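Local coordinates for Esterase/lipase-like protein (Caldicellulosiruptor lactoaceticus 6A, PDB 6A6O), which acts as a bifunctional hydrolase on acetyl esters and xylosides, with a fold of the esterase/lipase type, at residues A[171-181]-A[222-233]. Residues are numbered along the deposited sequence; the frame is centred on the assembly and turned at random.
Sequences YPVISLAEFAH and DSSVPVENSLLF
N229, on helix 228-239, reaches into loop 171-181, bonds I174, S175 and F179, and ties the two arms of the loop together. In this alpha/beta-hydrolase fold the loop follows strand 167-170. The segment 222-233 carries D222, whose OD2 is hydrogen-bonded to H254 ND1 and which is probably the acid of a Ser-His-Asp triad with S133. N229 CB lies 3.3 Å from P172 O. N229 CG stands anti to the carbonyl carbon (chi1 -76°), and this turns the amide toward the loop. N229 OD1 accepts two backbone N-H groups. S175 N meets N229 OD1 at 2.9 Å, almost head-on to the carbonyl, while I174 N approaches from above the carbonyl plane. A water 2.9 Å from N229 OD1 accepts from H181 N and may donate to OD1, though S175 O competes for its protons. N229 ND2 gives one hydrogen to F179 O at 2.9 Å and the other to P226 O in its own segment. Both acceptors lie close to the amide plane. With the two bonds to OD1 they fix how the amide is turned about CB-CG. An alanine here would remove the amide and would probably leave the N-H groups of I174 and S175 short of their acceptor and the two arms of the loop less firmly joined. I174 runs past N229 O, and its CD1 meets F233 CD1 at 3.8 Å. V225 inserts CG1 near P172 O and CG2 against V173 CG2. The F179 ring packs against E228. The carboxylate of E228 is stacked at 29° to the ring. E228 CB sits over the centre of the ring face in a CH-pi contact, 3.6 Å from the F179 centroid.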
ATOM      1  N   TYR A 171       1.897 -11.136  -0.181  1.00 20.72           N
ATOM      2  CA  TYR A 171       0.741 -12.016  -0.329  1.00 21.18           C
ATOM      3  C   TYR A 171      -0.540 -11.228  -0.620  1.00 20.96           C
ATOM      4  O   TYR A 171      -1.528 -11.341   0.119  1.00 22.78           O
ATOM      5  CB  TYR A 171       0.595 -12.927   0.908  1.00 19.56           C
ATOM      6  CG  TYR A 171       0.861 -12.302   2.271  1.00 21.82           C
ATOM      7  CD1 TYR A 171      -0.158 -11.637   2.973  1.00 23.33           C
ATOM      8  CD2 TYR A 171       2.111 -12.409   2.871  1.00 22.02           C
ATOM      9  CE1 TYR A 171       0.085 -11.082   4.230  1.00 21.72           C
ATOM     10  CE2 TYR A 171       2.363 -11.861   4.123  1.00 23.21           C
ATOM     11  CZ  TYR A 171       1.352 -11.205   4.798  1.00 24.51           C
ATOM     12  OH  TYR A 171       1.620 -10.671   6.043  1.00 24.56           O
ATOM     13  N   PRO A 172      -0.588 -10.482  -1.732  1.00 20.82           N
ATOM     14  CA  PRO A 172      -1.709  -9.569  -1.985  1.00 19.58           C
ATOM     15  C   PRO A 172      -2.994 -10.234  -2.464  1.00 20.02           C
ATOM     16  O   PRO A 172      -2.985 -11.182  -3.255  1.00 22.67           O
ATOM     17  CB  PRO A 172      -1.162  -8.657  -3.096  1.00 21.31           C
ATOM     18  CG  PRO A 172      -0.234  -9.573  -3.852  1.00 20.02           C
ATOM     19  CD  PRO A 172       0.458 -10.354  -2.765  1.00 21.34           C
ATOM     20  N   VAL A 173      -4.110  -9.700  -1.963  1.00 21.76           N
ATOM     21  CA  VAL A 173      -5.388  -9.783  -2.653  1.00 21.02           C
ATOM     22  C   VAL A 173      -5.283  -8.963  -3.931  1.00 21.07           C
ATOM     23  O   VAL A 173      -4.877  -7.801  -3.889  1.00 21.25           O
ATOM     24  CB  VAL A 173      -6.498  -9.255  -1.733  1.00 22.46           C
ATOM     25  CG1 VAL A 173      -7.807  -9.072  -2.476  1.00 23.09           C
ATOM     26  CG2 VAL A 173      -6.654 -10.184  -0.507  1.00 24.44           C
ATOM     27  N   ILE A 174      -5.614  -9.567  -5.075  1.00 19.64           N
ATOM     28  CA  ILE A 174      -5.440  -8.877  -6.356  1.00 23.03           C
ATOM     29  C   ILE A 174      -6.738  -8.967  -7.140  1.00 21.67           C
ATOM     30  O   ILE A 174      -7.322  -7.947  -7.543  1.00 20.98           O
ATOM     31  CB  ILE A 174      -4.267  -9.475  -7.170  1.00 20.08           C
ATOM     32  CG1 ILE A 174      -2.915  -9.147  -6.525  1.00 19.99           C
ATOM     33  CG2 ILE A 174      -4.284  -8.968  -8.619  1.00 22.51           C
ATOM     34  CD1 ILE A 174      -2.532  -7.653  -6.530  1.00 21.84           C
ATOM     35  N   SER A 175      -7.192 -10.196  -7.363  1.00 21.15           N
ATOM     36  CA  SER A 175      -8.411 -10.461  -8.109  1.00 21.63           C
ATOM     37  C   SER A 175      -9.623 -10.493  -7.179  1.00 22.52           C
ATOM     38  O   SER A 175      -9.570 -11.059  -6.080  1.00 24.45           O
ATOM     39  CB  SER A 175      -8.283 -11.792  -8.851  1.00 22.85           C
ATOM     40  OG  SER A 175      -9.510 -12.169  -9.435  1.00 25.08           O
ATOM     41  N   LEU A 176     -10.720  -9.897  -7.633  1.00 21.26           N
ATOM     42  CA  LEU A 176     -11.953  -9.861  -6.856  1.00 22.02           C
ATOM     43  C   LEU A 176     -12.850 -11.043  -7.214  1.00 25.28           C
ATOM     44  O   LEU A 176     -13.688 -11.462  -6.416  1.00 23.74           O
ATOM     45  CB  LEU A 176     -12.697  -8.545  -7.090  1.00 21.99           C
ATOM     46  CG  LEU A 176     -12.242  -7.351  -6.248  1.00 25.32           C
ATOM     47  CD1 LEU A 176     -13.413  -6.429  -5.945  1.00 26.03           C
ATOM     48  CD2 LEU A 176     -11.578  -7.822  -4.964  1.00 25.12           C
ATOM     49  N   ALA A 177     -12.665 -11.574  -8.419  1.00 26.79           N
ATOM     50  CA  ALA A 177     -13.452 -12.710  -8.888  1.00 26.19           C
ATOM     51  C   ALA A 177     -12.682 -14.015  -8.712  1.00 26.98           C
ATOM     52  O   ALA A 177     -12.589 -14.546  -7.606  1.00 28.83           O
ATOM     53  CB  ALA A 177     -13.848 -12.516 -10.344  1.00 28.58           C
ATOM     54  N   GLU A 178     -12.136 -14.529  -9.810  1.00 27.16           N
ATOM     55  CA  GLU A 178     -11.368 -15.767  -9.768  1.00 29.30           C
ATOM     56  C   GLU A 178     -10.247 -15.649  -8.744  1.00 28.77           C
ATOM     57  O   GLU A 178      -9.549 -14.636  -8.693  1.00 28.02           O
ATOM     58  CB  GLU A 178     -10.791 -16.090 -11.147  1.00 29.80           C
ATOM     59  CG  GLU A 178      -9.796 -17.238 -11.150  1.00 34.31           C
ATOM     60  CD  GLU A 178     -10.277 -18.424 -11.963  1.00 40.48           C
ATOM     61  OE1 GLU A 178      -9.903 -18.526 -13.149  1.00 44.95           O
ATOM     62  OE2 GLU A 178     -11.031 -19.256 -11.413  1.00 39.35           O
ATOM     63  N   PHE A 179     -10.076 -16.683  -7.927  1.00 30.89           N
ATOM     64  CA  PHE A 179      -9.036 -16.670  -6.897  1.00 28.07           C
ATOM     65  C   PHE A 179      -9.213 -15.545  -5.885  1.00 28.43           C
ATOM     66  O   PHE A 179      -8.265 -15.195  -5.185  1.00 28.56           O
ATOM     67  CB  PHE A 179      -7.628 -16.586  -7.512  1.00 27.16           C
ATOM     68  CG  PHE A 179      -7.421 -17.510  -8.680  1.00 29.35           C
ATOM     69  CD1 PHE A 179      -7.430 -18.885  -8.508  1.00 28.55           C
ATOM     70  CD2 PHE A 179      -7.204 -16.996  -9.949  1.00 29.29           C
ATOM     71  CE1 PHE A 179      -7.240 -19.730  -9.581  1.00 33.57           C
ATOM     72  CE2 PHE A 179      -7.008 -17.834 -11.025  1.00 31.06           C
ATOM     73  CZ  PHE A 179      -7.023 -19.201 -10.842  1.00 33.60           C
ATOM     74  N   ALA A 180     -10.416 -14.992  -5.763  1.00 26.79           N
ATOM     75  CA  ALA A 180     -10.657 -13.900  -4.830  1.00 27.86           C
ATOM     76  C   ALA A 180     -10.656 -14.382  -3.384  1.00 28.39           C
ATOM     77  O   ALA A 180     -11.121 -15.481  -3.075  1.00 28.40           O
ATOM     78  CB  ALA A 180     -11.997 -13.241  -5.128  1.00 25.97           C
ATOM     79  N   HIS A 181     -10.130 -13.544  -2.495  1.00 25.58           N
ATOM     80  CA  HIS A 181     -10.430 -13.671  -1.073  1.00 25.71           C
ATOM     81  C   HIS A 181     -11.848 -13.154  -0.857  1.00 27.96           C
ATOM     82  O   HIS A 181     -12.090 -11.949  -0.947  1.00 27.87           O
ATOM     83  CB  HIS A 181      -9.418 -12.883  -0.244  1.00 27.42           C
ATOM     84  CG  HIS A 181      -9.571 -13.080   1.231  1.00 29.45           C
ATOM     85  ND1 HIS A 181     -10.264 -12.196   2.031  1.00 31.13           N
ATOM     86  CD2 HIS A 181      -9.152 -14.079   2.046  1.00 30.22           C
ATOM     87  CE1 HIS A 181     -10.255 -12.635   3.277  1.00 29.96           C
ATOM     88  NE2 HIS A 181      -9.588 -13.775   3.314  1.00 36.25           N
ATOM     89  N   ASP A 222      -0.384 -20.796   0.282  1.00 24.00           N
ATOM     90  CA  ASP A 222      -1.280 -19.869   0.965  1.00 25.91           C
ATOM     91  C   ASP A 222      -2.724 -20.303   0.755  1.00 24.80           C
ATOM     92  O   ASP A 222      -3.202 -20.372  -0.381  1.00 25.32           O
ATOM     93  CB  ASP A 222      -1.053 -18.448   0.424  1.00 22.76           C
ATOM     94  CG  ASP A 222      -1.771 -17.375   1.231  1.00 23.46           C
ATOM     95  OD1 ASP A 222      -2.878 -17.632   1.745  1.00 26.41           O
ATOM     96  OD2 ASP A 222      -1.236 -16.246   1.328  1.00 24.95           O
ATOM     97  N   SER A 223      -3.402 -20.650   1.849  1.00 26.71           N
ATOM     98  CA  SER A 223      -4.766 -21.159   1.768  1.00 27.66           C
ATOM     99  C   SER A 223      -5.819 -20.081   1.966  1.00 29.72           C
ATOM    100  O   SER A 223      -7.015 -20.365   1.812  1.00 32.93           O
ATOM    101  CB  SER A 223      -4.982 -22.289   2.788  1.00 29.97           C
ATOM    102  OG  SER A 223      -4.788 -21.833   4.117  1.00 34.55           O
ATOM    103  N   SER A 224      -5.416 -18.852   2.287  1.00 26.09           N
ATOM    104  CA  SER A 224      -6.375 -17.762   2.398  1.00 25.52           C
ATOM    105  C   SER A 224      -6.443 -16.925   1.135  1.00 28.20           C
ATOM    106  O   SER A 224      -7.530 -16.562   0.685  1.00 24.84           O
ATOM    107  CB  SER A 224      -6.034 -16.848   3.576  1.00 27.48           C
ATOM    108  OG  SER A 224      -6.023 -17.589   4.774  1.00 37.31           O
ATOM    109  N   VAL A 225      -5.289 -16.585   0.575  1.00 24.44           N
ATOM    110  CA  VAL A 225      -5.237 -15.734  -0.604  1.00 23.15           C
ATOM    111  C   VAL A 225      -4.398 -16.505  -1.612  1.00 21.74           C
ATOM    112  O   VAL A 225      -3.177 -16.642  -1.430  1.00 23.24           O
ATOM    113  CB  VAL A 225      -4.650 -14.346  -0.291  1.00 22.66           C
ATOM    114  CG1 VAL A 225      -4.528 -13.515  -1.582  1.00 24.42           C
ATOM    115  CG2 VAL A 225      -5.530 -13.596   0.722  1.00 26.89           C
ATOM    116  N   PRO A 226      -5.024 -17.072  -2.640  1.00 23.16           N
ATOM    117  CA  PRO A 226      -4.291 -17.929  -3.585  1.00 21.99           C
ATOM    118  C   PRO A 226      -3.106 -17.204  -4.193  1.00 22.78           C
ATOM    119  O   PRO A 226      -3.197 -16.027  -4.539  1.00 20.65           O
ATOM    120  CB  PRO A 226      -5.342 -18.251  -4.652  1.00 23.95           C
ATOM    121  CG  PRO A 226      -6.657 -18.129  -3.926  1.00 26.39           C
ATOM    122  CD  PRO A 226      -6.467 -17.012  -2.933  1.00 26.29           C
ATOM    123  N   VAL A 227      -1.989 -17.930  -4.325  1.00 21.60           N
ATOM    124  CA  VAL A 227      -0.789 -17.406  -4.970  1.00 21.64           C
ATOM    125  C   VAL A 227      -1.070 -16.948  -6.396  1.00 22.19           C
ATOM    126  O   VAL A 227      -0.341 -16.104  -6.931  1.00 21.83           O
ATOM    127  CB  VAL A 227       0.318 -18.486  -4.919  1.00 22.82           C
ATOM    128  CG1 VAL A 227      -0.086 -19.707  -5.759  1.00 21.39           C
ATOM    129  CG2 VAL A 227       1.690 -17.933  -5.355  1.00 22.57           C
ATOM    130  N   GLU A 228      -2.111 -17.493  -7.034  1.00 20.58           N
ATOM    131  CA  GLU A 228      -2.510 -17.011  -8.357  1.00 21.11           C
ATOM    132  C   GLU A 228      -2.686 -15.493  -8.403  1.00 24.52           C
ATOM    133  O   GLU A 228      -2.524 -14.883  -9.463  1.00 21.18           O
ATOM    134  CB  GLU A 228      -3.816 -17.675  -8.778  1.00 23.11           C
ATOM    135  CG  GLU A 228      -3.647 -19.131  -9.191  1.00 25.16           C
ATOM    136  CD  GLU A 228      -3.978 -20.105  -8.072  1.00 27.80           C
ATOM    137  OE1 GLU A 228      -3.721 -19.790  -6.887  1.00 24.41           O
ATOM    138  OE2 GLU A 228      -4.493 -21.202  -8.377  1.00 29.97           O
ATOM    139  N   ASN A 229      -3.028 -14.868  -7.274  1.00 21.62           N
ATOM    140  CA  ASN A 229      -3.196 -13.416  -7.264  1.00 20.79           C
ATOM    141  C   ASN A 229      -1.899 -12.704  -7.639  1.00 19.75           C
ATOM    142  O   ASN A 229      -1.906 -11.767  -8.453  1.00 21.37           O
ATOM    143  CB  ASN A 229      -3.696 -12.961  -5.883  1.00 20.90           C
ATOM    144  CG  ASN A 229      -5.170 -13.251  -5.686  1.00 21.44           C
ATOM    145  OD1 ASN A 229      -6.011 -12.471  -6.103  1.00 21.65           O
ATOM    146  ND2 ASN A 229      -5.489 -14.393  -5.063  1.00 21.61           N
ATOM    147  N   SER A 230      -0.772 -13.135  -7.058  1.00 20.62           N
ATOM    148  CA  SER A 230       0.518 -12.545  -7.402  1.00 21.06           C
ATOM    149  C   SER A 230       0.931 -12.912  -8.818  1.00 20.55           C
ATOM    150  O   SER A 230       1.505 -12.084  -9.526  1.00 21.28           O
ATOM    151  CB  SER A 230       1.606 -12.981  -6.423  1.00 20.24           C
ATOM    152  OG  SER A 230       1.436 -12.327  -5.178  1.00 22.53           O
ATOM    153  N   LEU A 231       0.666 -14.155  -9.238  1.00 20.60           N
ATOM    154  CA  LEU A 231       1.010 -14.562 -10.597  1.00 20.46           C
ATOM    155  C   LEU A 231       0.242 -13.741 -11.637  1.00 22.18           C
ATOM    156  O   LEU A 231       0.808 -13.350 -12.669  1.00 21.08           O
ATOM    157  CB  LEU A 231       0.741 -16.064 -10.773  1.00 18.67           C
ATOM    158  CG  LEU A 231       1.608 -16.983  -9.905  1.00 21.16           C
ATOM    159  CD1 LEU A 231       1.100 -18.437  -9.964  1.00 22.61           C
ATOM    160  CD2 LEU A 231       3.063 -16.890 -10.372  1.00 23.75           C
ATOM    161  N   LEU A 232      -1.047 -13.479 -11.388  1.00 20.59           N
ATOM    162  CA  LEU A 232      -1.838 -12.659 -12.308  1.00 21.54           C
ATOM    163  C   LEU A 232      -1.287 -11.242 -12.405  1.00 21.36           C
ATOM    164  O   LEU A 232      -1.238 -10.663 -13.499  1.00 21.73           O
ATOM    165  CB  LEU A 232      -3.307 -12.612 -11.868  1.00 23.34           C
ATOM    166  CG  LEU A 232      -4.159 -13.854 -12.114  1.00 26.72           C
ATOM    167  CD1 LEU A 232      -5.509 -13.704 -11.419  1.00 27.24           C
ATOM    168  CD2 LEU A 232      -4.350 -14.056 -13.601  1.00 29.07           C
ATOM    169  N   PHE A 233      -0.913 -10.644 -11.271  1.00 19.73           N
ATOM    170  CA  PHE A 233      -0.398  -9.284 -11.332  1.00 22.53           C
ATOM    171  C   PHE A 233       0.937  -9.256 -12.069  1.00 24.17           C
ATOM    172  O   PHE A 233       1.193  -8.346 -12.870  1.00 22.78           O
ATOM    173  CB  PHE A 233      -0.281  -8.690  -9.923  1.00 20.91           C
ATOM    174  CG  PHE A 233      -0.262  -7.182  -9.900  1.00 22.32           C
ATOM    175  CD1 PHE A 233      -1.449  -6.459 -10.011  1.00 20.90           C
ATOM    176  CD2 PHE A 233       0.932  -6.489  -9.751  1.00 22.57           C
ATOM    177  CE1 PHE A 233      -1.438  -5.061  -9.979  1.00 22.44           C
ATOM    178  CE2 PHE A 233       0.955  -5.092  -9.731  1.00 22.02           C
ATOM    179  CZ  PHE A 233      -0.238  -4.379  -9.843  1.00 22.89           C
TER
HETATM  180  O   HOH W   1      -7.955 -11.997  -3.998  1.00 23.84           O